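Local coordinates for octopine dehydrogenase (PDB 3C7A), which catalyses the NADH-dependent reductive condensation of L-arginine with pyruvate to give D-octopine, and the reverse oxidation, at residues 105-108 against 109-112; 73-76 against 77-80; 271-274 against 275-279; 281-284 against 285-288. All coordinates share one frame; numbering follows the deposited sequence. Where two conformers were deposited one is given.

Contact 1: residues 105-108 against 109-112. With EDO (1,2-ethanediol), chain D.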
loop_
_atom_site.group_PDB
_atom_site.type_symbol
_atom_site.label_atom_id
_atom_site.label_comp_id
_atom_site.label_asym_id
_atom_site.label_seq_id
_atom_site.Cartn_x
_atom_site.Cartn_y
_atom_site.Cartn_z
ATOM N N TYR A 105 -15.091 16.859 11.416
ATOM C CA TYR A 105 -15.899 17.346 10.286
ATOM C C TYR A 105 -16.557 16.266 9.404
ATOM O O TYR A 105 -17.428 16.584 8.589
ATOM C CB TYR A 105 -15.077 18.318 9.419
ATOM C CG TYR A 105 -14.441 19.458 10.197
ATOM C CD1 TYR A 105 -15.210 20.527 10.662
ATOM C CD2 TYR A 105 -13.071 19.466 10.466
ATOM C CE1 TYR A 105 -14.631 21.575 11.379
ATOM C CE2 TYR A 105 -12.480 20.510 11.180
ATOM C CZ TYR A 105 -13.268 21.560 11.634
ATOM O OH TYR A 105 -12.695 22.595 12.341
ATOM N N VAL A 106 -16.154 15.008 9.571
ATOM C CA VAL A 106 -16.643 13.904 8.725
ATOM C C VAL A 106 -18.056 13.419 9.120
ATOM O O VAL A 106 -18.347 13.238 10.307
ATOM C CB VAL A 106 -15.608 12.725 8.673
ATOM C CG1 VAL A 106 -15.392 12.102 10.056
ATOM C CG2 VAL A 106 -16.010 11.666 7.647
ATOM N N GLN A 107 -18.922 13.218 8.120
ATOM C CA GLN A 107 -20.318 12.803 8.360
ATOM C C GLN A 107 -20.506 11.279 8.478
ATOM O O GLN A 107 -19.670 10.504 8.003
ATOM C CB GLN A 107 -21.279 13.413 7.319
ATOM C CG GLN A 107 -21.165 12.868 5.887
ATOM C CD GLN A 107 -22.260 13.393 4.955
ATOM O OE1 GLN A 107 -23.405 13.587 5.365
ATOM N NE2 GLN A 107 -21.907 13.612 3.692
ATOM N N ASP A 108 -21.611 10.870 9.106
ATOM C CA ASP A 108 -21.924 9.454 9.357
ATOM C C ASP A 108 -21.938 8.561 8.105
ATOM O O ASP A 108 -21.512 7.405 8.163
ATOM C CB ASP A 108 -23.264 9.316 10.101
ATOM C CG ASP A 108 -23.140 9.528 11.615
ATOM O OD1 ASP A 108 -22.042 9.864 12.111
ATOM O OD2 ASP A 108 -24.162 9.354 12.316
ATOM N N SER A 109 -22.419 9.099 6.983
ATOM C CA SER A 109 -22.604 8.307 5.758
ATOM C C SER A 109 -21.416 8.325 4.776
ATOM O O SER A 109 -21.576 7.981 3.601
ATOM C CB SER A 109 -23.896 8.729 5.041
ATOM O OG SER A 109 -23.770 10.015 4.451
ATOM N N ALA A 110 -20.232 8.696 5.259
ATOM C CA ALA A 110 -19.042 8.811 4.403
ATOM C C ALA A 110 -18.363 7.469 4.090
ATOM O O ALA A 110 -18.410 6.534 4.895
ATOM C CB ALA A 110 -18.041 9.783 5.019
ATOM N N LEU A 111 -17.736 7.397 2.914
ATOM C CA LEU A 111 -16.928 6.244 2.495
ATOM C C LEU A 111 -15.443 6.627 2.421
ATOM O O LEU A 111 -15.058 7.494 1.633
ATOM C CB LEU A 111 -17.419 5.711 1.138
ATOM C CG LEU A 111 -16.648 4.597 0.412
ATOM C CD1 LEU A 111 -16.807 3.240 1.103
ATOM C CD2 LEU A 111 -17.081 4.501 -1.045
ATOM N N ILE A 112 -14.622 5.970 3.243
ATOM C CA ILE A 112 -13.183 6.264 3.348
ATOM C C ILE A 112 -12.338 5.204 2.615
ATOM O O ILE A 112 -12.463 4.009 2.895
ATOM C CB ILE A 112 -12.743 6.395 4.838
ATOM C CG1 ILE A 112 -13.635 7.409 5.572
ATOM C CG2 ILE A 112 -11.258 6.777 4.946
ATOM C CD1 ILE A 112 -13.482 7.425 7.088
HETATM C C1 EDO D . -22.185 14.136 11.421
HETATM O O1 EDO D . -22.282 15.342 12.189
HETATM C C2 EDO D . -23.424 13.279 11.649
HETATM O O2 EDO D . -24.038 12.984 10.391
HETATM O O HOH W 1 -24.713 11.370 7.368
#

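Contact 2: residues 73-76 against 77-80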
loop_
_atom_site.group_PDB
_atom_site.type_symbol
_atom_site.label_atom_id
_atom_site.label_comp_id
_atom_site.label_asym_id
_atom_site.label_seq_id
_atom_site.Cartn_x
_atom_site.Cartn_y
_atom_site.Cartn_z
ATOM N N THR A 73 -6.728 23.689 -1.157
ATOM C CA THR A 73 -6.548 24.351 0.146
ATOM C C THR A 73 -5.857 23.493 1.223
ATOM O O THR A 73 -5.640 22.293 1.034
ATOM C CB THR A 73 -7.915 24.878 0.688
ATOM O OG1 THR A 73 -7.721 25.573 1.927
ATOM C CG2 THR A 73 -8.908 23.729 0.898
ATOM N N LYS A 74 -5.514 24.128 2.347
ATOM C CA LYS A 74 -4.976 23.429 3.522
ATOM C C LYS A 74 -5.960 23.395 4.705
ATOM O O LYS A 74 -5.648 22.832 5.761
ATOM C CB LYS A 74 -3.631 24.036 3.955
ATOM C CG LYS A 74 -3.722 25.394 4.655
ATOM C CD LYS A 74 -2.420 25.732 5.374
ATOM C CE LYS A 74 -2.514 27.047 6.137
ATOM N NZ LYS A 74 -2.552 28.236 5.235
ATOM N N ASP A 75 -7.138 23.993 4.518
ATOM C CA ASP A 75 -8.168 24.093 5.561
ATOM C C ASP A 75 -9.142 22.904 5.497
ATOM O O ASP A 75 -9.885 22.767 4.522
ATOM C CB ASP A 75 -8.922 25.427 5.418
ATOM C CG ASP A 75 -9.879 25.717 6.580
ATOM O OD1 ASP A 75 -10.140 24.830 7.422
ATOM O OD2 ASP A 75 -10.385 26.859 6.641
ATOM N N PRO A 76 -9.137 22.040 6.538
ATOM C CA PRO A 76 -10.008 20.856 6.592
ATOM C C PRO A 76 -11.512 21.150 6.712
ATOM O O PRO A 76 -12.326 20.313 6.314
ATOM C CB PRO A 76 -9.515 20.110 7.837
ATOM C CG PRO A 76 -8.893 21.159 8.686
ATOM C CD PRO A 76 -8.272 22.134 7.730
ATOM N N GLU A 77 -11.873 22.313 7.256
ATOM C CA GLU A 77 -13.288 22.686 7.416
ATOM C C GLU A 77 -13.986 22.915 6.069
ATOM O O GLU A 77 -15.167 22.595 5.912
ATOM C CB GLU A 77 -13.439 23.915 8.327
ATOM C CG GLU A 77 -14.879 24.189 8.780
ATOM C CD GLU A 77 -15.007 25.355 9.753
ATOM O OE1 GLU A 77 -14.107 26.223 9.797
ATOM O OE2 GLU A 77 -16.027 25.409 10.474
ATOM N N ILE A 78 -13.248 23.463 5.106
ATOM C CA ILE A 78 -13.763 23.685 3.751
ATOM C C ILE A 78 -13.784 22.388 2.926
ATOM O O ILE A 78 -14.757 22.109 2.219
ATOM C CB ILE A 78 -12.955 24.792 3.011
ATOM C CG1 ILE A 78 -13.085 26.134 3.748
ATOM C CG2 ILE A 78 -13.406 24.930 1.548
ATOM C CD1 ILE A 78 -12.070 27.186 3.331
ATOM N N ALA A 79 -12.716 21.597 3.037
ATOM C CA ALA A 79 -12.520 20.411 2.193
ATOM C C ALA A 79 -13.362 19.184 2.569
ATOM O O ALA A 79 -13.837 18.466 1.682
ATOM C CB ALA A 79 -11.038 20.040 2.142
ATOM N N ILE A 80 -13.539 18.946 3.868
ATOM C CA ILE A 80 -14.178 17.718 4.368
ATOM C C ILE A 80 -15.699 17.829 4.580
ATOM O O ILE A 80 -16.421 16.840 4.410
ATOM C CB ILE A 80 -13.482 17.197 5.673
ATOM C CG1 ILE A 80 -11.993 16.884 5.428
ATOM C CG2 ILE A 80 -14.215 15.980 6.269
ATOM C CD1 ILE A 80 -11.707 15.649 4.559
HETATM O O HOH W 2 -12.934 27.570 7.758
#

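Contact 3: residues 271-274 against 275-279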
loop_
_atom_site.group_PDB
_atom_site.type_symbol
_atom_site.label_atom_id
_atom_site.label_comp_id
_atom_site.label_asym_id
_atom_site.label_seq_id
_atom_site.Cartn_x
_atom_site.Cartn_y
_atom_site.Cartn_z
ATOM N N ASP A 271 -9.057 -17.862 -0.258
ATOM C CA ASP A 271 -8.353 -17.299 -1.427
ATOM C C ASP A 271 -6.844 -16.867 -1.212
ATOM O O ASP A 271 -6.213 -16.381 -2.101
ATOM C CB ASP A 271 -9.177 -16.157 -2.083
ATOM C CG ASP A 271 -10.355 -16.656 -2.974
ATOM O OD1 ASP A 271 -10.663 -17.816 -2.980
ATOM O OD2 ASP A 271 -10.978 -15.873 -3.670
ATOM N N VAL A 272 -6.338 -17.029 -0.009
ATOM C CA VAL A 272 -4.904 -16.982 0.261
ATOM C C VAL A 272 -4.133 -18.161 -0.415
ATOM O O VAL A 272 -4.392 -19.296 -0.121
ATOM C CB VAL A 272 -4.583 -16.919 1.804
ATOM C CG1 VAL A 272 -3.080 -17.022 2.088
ATOM C CG2 VAL A 272 -5.187 -15.684 2.510
ATOM N N LYS A 273 -3.192 -17.823 -1.296
ATOM C CA LYS A 273 -2.470 -18.774 -2.183
ATOM C C LYS A 273 -0.900 -18.819 -2.226
ATOM O O LYS A 273 -0.242 -17.900 -1.807
ATOM C CB LYS A 273 -3.036 -18.753 -3.590
ATOM C CG LYS A 273 -2.847 -17.479 -4.370
ATOM C CD LYS A 273 -3.649 -17.484 -5.700
ATOM C CE LYS A 273 -5.001 -16.913 -5.589
ATOM N NZ LYS A 273 -5.720 -16.651 -6.803
ATOM N N ASP A 274 -0.333 -19.915 -2.740
ATOM C CA ASP A 274 1.121 -20.002 -2.928
ATOM C C ASP A 274 1.610 -18.919 -3.895
ATOM O O ASP A 274 0.906 -18.568 -4.849
ATOM C CB ASP A 274 1.515 -21.379 -3.489
ATOM C CG ASP A 274 1.105 -22.535 -2.585
ATOM O OD1 ASP A 274 1.645 -22.651 -1.464
ATOM O OD2 ASP A 274 0.255 -23.346 -3.008
ATOM N N ILE A 275 2.815 -18.406 -3.651
ATOM C CA ILE A 275 3.426 -17.386 -4.517
ATOM C C ILE A 275 3.770 -17.922 -5.922
ATOM O O ILE A 275 3.716 -17.175 -6.902
ATOM C CB ILE A 275 4.655 -16.686 -3.832
ATOM C CG1 ILE A 275 5.083 -15.433 -4.612
ATOM C CG2 ILE A 275 5.817 -17.672 -3.604
ATOM C CD1 ILE A 275 5.914 -14.437 -3.808
ATOM N N TYR A 276 4.102 -19.211 -6.009
ATOM C CA TYR A 276 4.366 -19.878 -7.292
ATOM C C TYR A 276 3.104 -19.946 -8.159
ATOM O O TYR A 276 3.172 -19.772 -9.379
ATOM C CB TYR A 276 4.955 -21.278 -7.059
ATOM C CG TYR A 276 5.158 -22.121 -8.311
ATOM C CD1 TYR A 276 6.197 -21.850 -9.203
ATOM C CD2 TYR A 276 4.321 -23.205 -8.586
ATOM C CE1 TYR A 276 6.390 -22.628 -10.349
ATOM C CE2 TYR A 276 4.505 -23.990 -9.726
ATOM C CZ TYR A 276 5.541 -23.696 -10.602
ATOM O OH TYR A 276 5.722 -24.470 -11.727
ATOM N N GLN A 277 1.961 -20.194 -7.516
ATOM C CA GLN A 277 0.656 -20.197 -8.184
ATOM C C GLN A 277 0.294 -18.804 -8.713
ATOM O O GLN A 277 -0.278 -18.680 -9.799
ATOM C CB GLN A 277 -0.433 -20.708 -7.229
ATOM C CG GLN A 277 -1.781 -20.999 -7.893
ATOM C CD GLN A 277 -2.875 -21.374 -6.900
ATOM O OE1 GLN A 277 -2.634 -22.093 -5.930
ATOM N NE2 GLN A 277 -4.089 -20.894 -7.151
ATOM N N TRP A 278 0.642 -17.771 -7.943
ATOM C CA TRP A 278 0.383 -16.374 -8.314
ATOM C C TRP A 278 1.145 -15.938 -9.572
ATOM O O TRP A 278 0.580 -15.267 -10.437
ATOM C CB TRP A 278 0.698 -15.434 -7.139
ATOM C CG TRP A 278 0.435 -13.976 -7.428
ATOM C CD1 TRP A 278 -0.769 -13.334 -7.371
ATOM C CD2 TRP A 278 1.397 -12.987 -7.821
ATOM N NE1 TRP A 278 -0.618 -12.008 -7.704
ATOM C CE2 TRP A 278 0.702 -11.768 -7.984
ATOM C CE3 TRP A 278 2.781 -13.011 -8.050
ATOM C CZ2 TRP A 278 1.341 -10.582 -8.368
ATOM C CZ3 TRP A 278 3.417 -11.831 -8.432
ATOM C CH2 TRP A 278 2.695 -10.634 -8.586
ATOM N N TYR A 279 2.419 -16.322 -9.663
ATOM C CA TYR A 279 3.273 -15.967 -10.803
ATOM C C TYR A 279 2.781 -16.526 -12.141
ATOM O O TYR A 279 2.811 -15.826 -13.157
ATOM C CB TYR A 279 4.726 -16.398 -10.556
ATOM C CG TYR A 279 5.601 -15.319 -9.952
ATOM C CD1 TYR A 279 6.199 -14.347 -10.758
ATOM C CD2 TYR A 279 5.839 -15.271 -8.579
ATOM C CE1 TYR A 279 7.008 -13.351 -10.210
ATOM C CE2 TYR A 279 6.646 -14.278 -8.020
ATOM C CZ TYR A 279 7.227 -13.324 -8.841
ATOM O OH TYR A 279 8.025 -12.342 -8.295
HETATM O O HOH W 3 -2.590 -22.242 -3.128
HETATM O O HOH W 4 -0.992 -24.607 -5.113
#

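Contact 4: residues 281-284 against 285-288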
loop_
_atom_site.group_PDB
_atom_site.type_symbol
_atom_site.label_atom_id
_atom_site.label_comp_id
_atom_site.label_asym_id
_atom_site.label_seq_id
_atom_site.Cartn_x
_atom_site.Cartn_y
_atom_site.Cartn_z
ATOM N N GLU A 281 -0.322 -17.463 -12.921
ATOM C CA GLU A 281 -1.651 -16.944 -13.255
ATOM C C GLU A 281 -1.631 -15.554 -13.904
ATOM O O GLU A 281 -2.525 -15.230 -14.693
ATOM C CB GLU A 281 -2.550 -16.915 -12.010
ATOM C CG GLU A 281 -3.127 -18.271 -11.591
ATOM C CD GLU A 281 -3.975 -18.203 -10.319
ATOM O OE1 GLU A 281 -4.016 -17.136 -9.666
ATOM O OE2 GLU A 281 -4.600 -19.227 -9.967
ATOM N N TYR A 282 -0.612 -14.751 -13.587
ATOM C CA TYR A 282 -0.556 -13.337 -13.985
ATOM C C TYR A 282 0.551 -13.009 -14.999
ATOM O O TYR A 282 0.414 -12.081 -15.801
ATOM C CB TYR A 282 -0.414 -12.451 -12.735
ATOM C CG TYR A 282 -0.313 -10.960 -13.002
ATOM C CD1 TYR A 282 -1.450 -10.202 -13.291
ATOM C CD2 TYR A 282 0.918 -10.305 -12.950
ATOM C CE1 TYR A 282 -1.360 -8.832 -13.533
ATOM C CE2 TYR A 282 1.020 -8.936 -13.191
ATOM C CZ TYR A 282 -0.122 -8.207 -13.480
ATOM O OH TYR A 282 -0.026 -6.855 -13.717
ATOM N N TYR A 283 1.653 -13.756 -14.947
ATOM C CA TYR A 283 2.805 -13.487 -15.823
ATOM C C TYR A 283 3.039 -14.529 -16.930
ATOM O O TYR A 283 4.137 -14.602 -17.489
ATOM C CB TYR A 283 4.089 -13.318 -14.996
ATOM C CG TYR A 283 4.279 -11.951 -14.365
ATOM C CD1 TYR A 283 4.473 -10.816 -15.155
ATOM C CD2 TYR A 283 4.292 -11.800 -12.979
ATOM C CE1 TYR A 283 4.659 -9.561 -14.580
ATOM C CE2 TYR A 283 4.479 -10.549 -12.392
ATOM C CZ TYR A 283 4.660 -9.435 -13.199
ATOM O OH TYR A 283 4.843 -8.196 -12.624
ATOM N N HIS A 284 2.011 -15.310 -17.260
ATOM C CA HIS A 284 2.152 -16.441 -18.193
ATOM C C HIS A 284 2.683 -16.081 -19.590
ATOM O O HIS A 284 3.432 -16.858 -20.188
ATOM C CB HIS A 284 0.841 -17.232 -18.304
ATOM C CG HIS A 284 -0.314 -16.430 -18.818
ATOM N ND1 HIS A 284 -0.551 -16.243 -20.164
ATOM C CD2 HIS A 284 -1.303 -15.772 -18.168
ATOM C CE1 HIS A 284 -1.632 -15.499 -20.319
ATOM N NE2 HIS A 284 -2.109 -15.202 -19.123
ATOM N N GLU A 285 2.304 -14.910 -20.097
ATOM C CA GLU A 285 2.694 -14.481 -21.443
ATOM C C GLU A 285 4.151 -14.002 -21.534
ATOM O O GLU A 285 4.718 -13.935 -22.629
ATOM C CB GLU A 285 1.739 -13.397 -21.964
ATOM C CG GLU A 285 1.642 -13.331 -23.490
ATOM C CD GLU A 285 0.786 -12.176 -23.997
ATOM O OE1 GLU A 285 -0.152 -11.751 -23.287
ATOM O OE2 GLU A 285 1.053 -11.698 -25.123
ATOM N N ASP A 286 4.750 -13.687 -20.385
ATOM C CA ASP A 286 6.111 -13.136 -20.332
ATOM C C ASP A 286 7.193 -14.141 -19.909
ATOM O O ASP A 286 8.385 -13.878 -20.083
ATOM C CB ASP A 286 6.153 -11.904 -19.417
ATOM C CG ASP A 286 5.355 -10.731 -19.971
ATOM O OD1 ASP A 286 5.560 -10.360 -21.147
ATOM O OD2 ASP A 286 4.529 -10.170 -19.222
ATOM N N ILE A 287 6.777 -15.282 -19.360
ATOM C CA ILE A 287 7.711 -16.298 -18.854
ATOM C C ILE A 287 8.130 -17.290 -19.948
ATOM O O ILE A 287 7.287 -17.798 -20.692
ATOM C CB ILE A 287 7.123 -17.051 -17.624
ATOM C CG1 ILE A 287 6.929 -16.084 -16.448
ATOM C CG2 ILE A 287 8.022 -18.220 -17.208
ATOM C CD1 ILE A 287 5.994 -16.593 -15.359
ATOM N N GLN A 288 9.435 -17.556 -20.032
ATOM C CA GLN A 288 9.989 -18.478 -21.027
ATOM C C GLN A 288 9.984 -19.934 -20.540
ATOM O O GLN A 288 9.636 -20.843 -21.298
ATOM C CB GLN A 288 11.412 -18.055 -21.415
ATOM C CG GLN A 288 11.733 -18.156 -22.910
ATOM C CD GLN A 288 11.708 -19.580 -23.449
ATOM O OE1 GLN A 288 12.263 -20.501 -22.843
ATOM N NE2 GLN A 288 11.070 -19.763 -24.601
HETATM O O HOH W 5 4.806 -19.365 -19.935
#

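Contact 1: residues 105-108 against 109-112
Gln107 carries its CG between the backbone N and the carbonyl carbon (chi1 70°), and Ser109 holds OG in the same way on its own backbone (chi1 71°). These rotations bring the Gln107 carboxamide beside the Ser109 hydroxyl on one side of a type I beta turn. The turn runs from Gln107 to Ala110 and leads from the loop after helix 95-102 into strand 111-114 of the Rossmann-type sheet. A weak hydrogen bond, Ala110 N to Gln107 O at 3.3 Å, closes it. The Gln107 chain is extended beyond CG, which leaves OE1 3.7 Å from Ser109 OG. Water 1 bridges the Gln107 side chain to the Ser109 backbone: it donates to Gln107 OE1 at 3.3 Å and accepts from Ser109 N. Gln107 NE2 donates to Ala83 O, tying the turn to the segment before strand 85-88. With an alanine here, Ala83 O would probably lose this donor and water 1 one of its acceptors. The Asp108 side chain leaves residues 109-112 behind, and its OD1 forms a salt bridge with Lys132, whose NZ also bonds Val106 O. A 1,2-ethanediol molecule, probably from the crystallisation liquor, takes a weak but nearly straight bond (171°) from Asp108 N to its O2, 3.5 Å long. On the buried side, the CG2 methyl of Val106 packs against Ala110 CB at 3.8 Å.

Contact 2: residues 73-76 against 77-80
Asp75 caps the helix that starts after it. Its OD1 accepts from Glu77 N at 3.1 Å, with the donor standing 46° out of the carboxylate plane. CG is turned anti to the backbone N (chi1 -172°), which brings OD1 to the Glu77 amide. Within the leading segment, Thr73 OG1 accepts from Asp75 N at 3.1 Å. Backbone bonds form the first turn of the helix. Ile80 N donates to Pro76 O at 3.1 Å, while Asp75 O receives two weak bonds, from Ile78 N and Ala79 N. One water bridges the acids: water 2 donates to Asp75 OD2 and to Glu77 OE1, the latter at 2.7 Å. The two carboxylates come within 4.8 Å (Asp75 OD1 to Glu77 OE1), and the shared water probably eases their repulsion. Van der Waals contact adds Ile78 CD1, 3.7 Å from Asp75 OD2, where the two side chains cross at about a right angle. Replacing Asp75 by alanine would probably leave Glu77 N without its capping acceptor and take from water 2 one of its two acceptors. The arrangement is an ST turn running into an aspartate N-cap, and it joins strand 71-73 to helix 76-80 in the Rossmann-type part of the fold.

Contact 3: residues 271-274 against 275-279
Asp274 and Gln277 face each other at the start of helix 275-282, in the alpha-helical domain. Asp274 holds the N-cap position, yet its side chain makes no capping bond. Its backbone does the direct work: Trp278 N donates to Asp274 O at 3.2 Å, and Gln277 CB packs on the same oxygen at 3.5 Å. The side chains of Asp274 and Gln277 are joined through two waters. Water 3 contacts Asp274 OD2 and Gln277 OE1, the latter at 2.8 Å, and accepts from Asp274 N. Water 4 spans the same two oxygens, with Asp274 OD2 at 2.8 Å. Counting further acceptors around them, the waters have too few protons to serve every oxygen, so these bonds are probably not all made at once. The aliphatic part of Lys273 lies against the Gln277 amide. Its CG lies between the backbone N and the carbonyl carbon (chi1 66°) and its chain bends at chi3. This bend carries it across Gln277 at about a right angle, with CD 3.7 Å from Gln277 NE2.

Further out, one turn along the helix, Glu281 takes a weak bond from Gln277 NE2 on OE2 and lies at long, weak ion-pair range of Lys273 NZ through OE1. Lys273 O accepts a hydrogen bond from Tyr208 OH, and the Lys273 side chain touches Met206, an L-arginine-binding residue. Tyr276 OH donates to Asp290 O. Beyond the helix start, the indole edge of Trp278 is turned to its neighbour's ring: CZ3 lies 4.0 Å above the Tyr279 ring plane, over its centre.

Contact 4: residues 281-284 against 285-288
The C-terminal end of helix 275-282 runs here into a tight turn, with Tyr283 the first residue to leave helical backbone angles. Tyr283 O is the acceptor on which the turn closes. Asp286 N donates to it at 3.1 Å, and Ile287 N adds a weak second bond at 3.3 Å. The same oxygen is flanked by aliphatic carbon: Ile287 CG1 approaches Tyr283 O to 3.3 Å. In Ile287 this branch is anti to the carbonyl carbon (chi1 -64°), and the orientation brings CD1 back to within 3.8 Å of Tyr283 CB. Residues 283-286 have the angles of a type I beta turn, and the segment leads on toward helix 293-298 of the same alpha-helical domain. At the edge of the Tyr283 ring, near its plane, CD1 meets Asp286 OD2 at 4.1 Å, the ring and carboxylate planes being 53° apart. His284 turns its ring back along the helix, so that CD2 lies 3.7 Å from Glu281 O, in the plane of the imidazole.

Water 5 bridges two carbonyls, donating to His284 O at 2.9 Å and to Ile287 O. The loop after helix 293-298 borders the turn: Asp286 shares a backbone hydrogen bond with Lys301, Tyr283 touches Asn300 and Ser302, and Ile287 touches Thr299.

The four contacts fall into two neighbouring pairs. Contacts 1 and 2 have centres about 14 Å apart and touch: Tyr105 CE1 lies 3.7 Å from Glu77 CG. Contacts 3 and 4 also have centres about 14 Å apart, and both use helix 275-282. There Trp278 CH2 meets Tyr283 CE2 at 4.2 Å. Between the pairs nothing touches; contacts 1 and 3 have nearest atoms about 21 Å apart. The second pair lies near the substrate site. Side chain to side chain, Lys273 is about 4 Å from Met206, Trp278 about 9 Å from pyruvate-binding Thr143, and Tyr283 about 10 Å from active-site His212. In contact 2, the Thr73 side chain is about 10 Å from that of NADH-binding Asp37 and 14 Å from NAD. Contact 1 lies away from the known sites.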